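Side-chain contact in putative Killer protein (Pseudomonas putida, PDB 6F8S), which probably acts as the RelE-like, mRNA-cleaving toxin of a HigB-type type II toxin-antitoxin pair: residues A40-A45 with W78-T83. Residues are numbered along the deposited sequence; the frame is centred on the assembly and turned at random.
Sequences AMLDAA and WRLCFT
L42 meets L80 and F82 through the two methyls at its tip, and it is the only residue of 40-45 to reach segment 78-83. Along the helix, A40 and M41 come first; their side chains pack on apolar side chains of another protein's chain. L42 follows, buried, with its CB directed toward the strand. Its CG stands beside the backbone N, opposite the carbonyl carbon (chi1 -84°), and the side chain divides its two methyls between the two partners. CD2 lies over one face of the F82 ring, displaced toward the rim on the CD1-CE1 side: it is 3.9 Å from F82 CD1 and 4.0 Å from F82 CE1. This is a CH-pi contact, with L42 CD2 4.1 Å from the centroid of the F82 ring and 16° off the ring normal. With F82 CG between its own backbone N and carbonyl carbon (chi1 65°), the ring has a face turned to L42 CD2. L42 CD1 makes the looser apolar contact, 4.4 Å from L80 CD1. L80 and F82, two apart in the strand, both present their CB atoms to the helix, whereas that of C81 points away. No hydrogen bond joins the segments; the CA atoms of L42 and F82 stay 9.3 Å apart, a gap bridged by side chains. A44 O is hydrogen-bonded by a polar side chain of the other protein's chain, and at A45 the backbone leaves helical angles. The contact thus packs the C-terminal end of helix 31-44 on strand 79-85, the middle strand of this chain's three-stranded antiparallel sheet, between 69-73 and 88-95. In the hydrophobic core of this RelE-like fold, L51 of helix 49-52 touches both L42 and F82, and P89 and V92 of strand 88-95 meet L42 and L80 respectively.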
loop_
_atom_site.group_PDB
_atom_site.type_symbol
_atom_site.label_atom_id
_atom_site.label_comp_id
_atom_site.label_asym_id
_atom_site.label_seq_id
_atom_site.Cartn_x
_atom_site.Cartn_y
_atom_site.Cartn_z
ATOM N N ALA B 40 9.517 -2.862 9.456
ATOM C CA ALA B 40 8.350 -2.143 8.932
ATOM C C ALA B 40 8.725 -1.206 7.777
ATOM O O ALA B 40 8.086 -1.193 6.731
ATOM C CB ALA B 40 7.674 -1.335 10.048
ATOM N N MET B 41 9.768 -0.412 7.984
ATOM C CA MET B 41 10.193 0.554 6.990
ATOM C C MET B 41 10.683 -0.140 5.732
ATOM O O MET B 41 10.306 0.266 4.623
ATOM C CB MET B 41 11.274 1.466 7.560
ATOM C CG MET B 41 10.763 2.311 8.694
ATOM S SD MET B 41 11.944 3.562 9.216
ATOM C CE MET B 41 13.276 2.537 9.815
ATOM N N LEU B 42 11.496 -1.187 5.908
ATOM C CA LEU B 42 12.001 -1.982 4.786
ATOM C C LEU B 42 10.867 -2.498 3.915
ATOM O O LEU B 42 10.920 -2.387 2.694
ATOM C CB LEU B 42 12.825 -3.177 5.271
ATOM C CG LEU B 42 14.299 -3.006 5.610
ATOM C CD1 LEU B 42 14.812 -4.338 6.042
ATOM C CD2 LEU B 42 15.065 -2.514 4.410
ATOM N N ASP B 43 9.845 -3.067 4.546
ATOM C CA ASP B 43 8.701 -3.557 3.799
ATOM C C ASP B 43 7.914 -2.419 3.136
ATOM O O ASP B 43 7.361 -2.602 2.057
ATOM C CB ASP B 43 7.787 -4.380 4.705
ATOM C CG ASP B 43 8.300 -5.803 4.906
ATOM N N ALA B 44 7.887 -1.241 3.754
ATOM C CA ALA B 44 7.088 -0.151 3.222
ATOM C C ALA B 44 7.821 0.637 2.122
ATOM O O ALA B 44 7.193 1.360 1.373
ATOM C CB ALA B 44 6.685 0.781 4.333
ATOM N N ALA B 45 9.141 0.502 2.040
ATOM C CA ALA B 45 9.945 1.325 1.142
ATOM C C ALA B 45 9.622 1.077 -0.325
ATOM O O ALA B 45 9.465 -0.060 -0.776
ATOM C CB ALA B 45 11.424 1.093 1.392
ATOM N N TRP B 78 24.097 -3.759 16.019
ATOM C CA TRP B 78 23.462 -4.491 14.922
ATOM C C TRP B 78 22.980 -3.608 13.800
ATOM O O TRP B 78 22.420 -2.532 14.039
ATOM C CB TRP B 78 22.271 -5.294 15.426
ATOM C CG TRP B 78 22.630 -6.383 16.363
ATOM C CD1 TRP B 78 22.451 -6.380 17.700
ATOM C CD2 TRP B 78 23.226 -7.647 16.034
ATOM N NE1 TRP B 78 22.893 -7.562 18.235
ATOM C CE2 TRP B 78 23.377 -8.358 17.232
ATOM C CE3 TRP B 78 23.645 -8.242 14.839
ATOM C CZ2 TRP B 78 23.931 -9.640 17.282
ATOM C CZ3 TRP B 78 24.194 -9.517 14.888
ATOM C CH2 TRP B 78 24.339 -10.198 16.103
ATOM N N ARG B 79 23.180 -4.101 12.580
ATOM C CA ARG B 79 22.674 -3.469 11.378
ATOM C C ARG B 79 21.982 -4.472 10.470
ATOM O O ARG B 79 22.427 -5.612 10.330
ATOM C CB ARG B 79 23.806 -2.794 10.612
ATOM C CG ARG B 79 24.194 -1.457 11.189
ATOM C CD ARG B 79 25.391 -0.864 10.471
ATOM N NE ARG B 79 25.450 0.563 10.749
ATOM C CZ ARG B 79 24.933 1.500 9.959
ATOM N NH1 ARG B 79 24.342 1.170 8.818
ATOM N NH2 ARG B 79 25.015 2.772 10.308
ATOM N N LEU B 80 20.899 -4.025 9.837
ATOM C CA LEU B 80 20.254 -4.786 8.770
ATOM C C LEU B 80 20.931 -4.524 7.430
ATOM O O LEU B 80 20.911 -3.410 6.957
ATOM C CB LEU B 80 18.770 -4.431 8.688
ATOM C CG LEU B 80 17.952 -5.029 9.828
ATOM C CD1 LEU B 80 16.672 -4.253 10.042
ATOM C CD2 LEU B 80 17.657 -6.504 9.544
ATOM N N CYS B 81 21.548 -5.550 6.849
ATOM C CA CYS B 81 22.084 -5.501 5.481
ATOM C C CYS B 81 21.008 -5.953 4.502
ATOM O O CYS B 81 20.164 -6.780 4.843
ATOM C CB CYS B 81 23.333 -6.392 5.326
ATOM S SG CYS B 81 24.944 -5.536 5.329
ATOM N N PHE B 82 21.049 -5.416 3.285
ATOM C CA PHE B 82 20.095 -5.794 2.235
ATOM C C PHE B 82 20.540 -5.301 0.862
ATOM O O PHE B 82 21.399 -4.412 0.740
ATOM C CB PHE B 82 18.699 -5.230 2.528
ATOM C CG PHE B 82 18.645 -3.719 2.496
ATOM C CD1 PHE B 82 18.896 -2.976 3.639
ATOM C CD2 PHE B 82 18.371 -3.046 1.321
ATOM C CE1 PHE B 82 18.865 -1.580 3.603
ATOM C CE2 PHE B 82 18.341 -1.659 1.284
ATOM C CZ PHE B 82 18.590 -0.929 2.430
ATOM N N THR B 83 19.920 -5.862 -0.169
ATOM C CA THR B 83 20.098 -5.342 -1.512
ATOM C C THR B 83 18.823 -4.653 -2.010
ATOM O O THR B 83 17.711 -5.177 -1.883
ATOM C CB THR B 83 20.497 -6.440 -2.502
ATOM O OG1 THR B 83 21.460 -7.308 -1.889
ATOM C CG2 THR B 83 21.068 -5.812 -3.791
#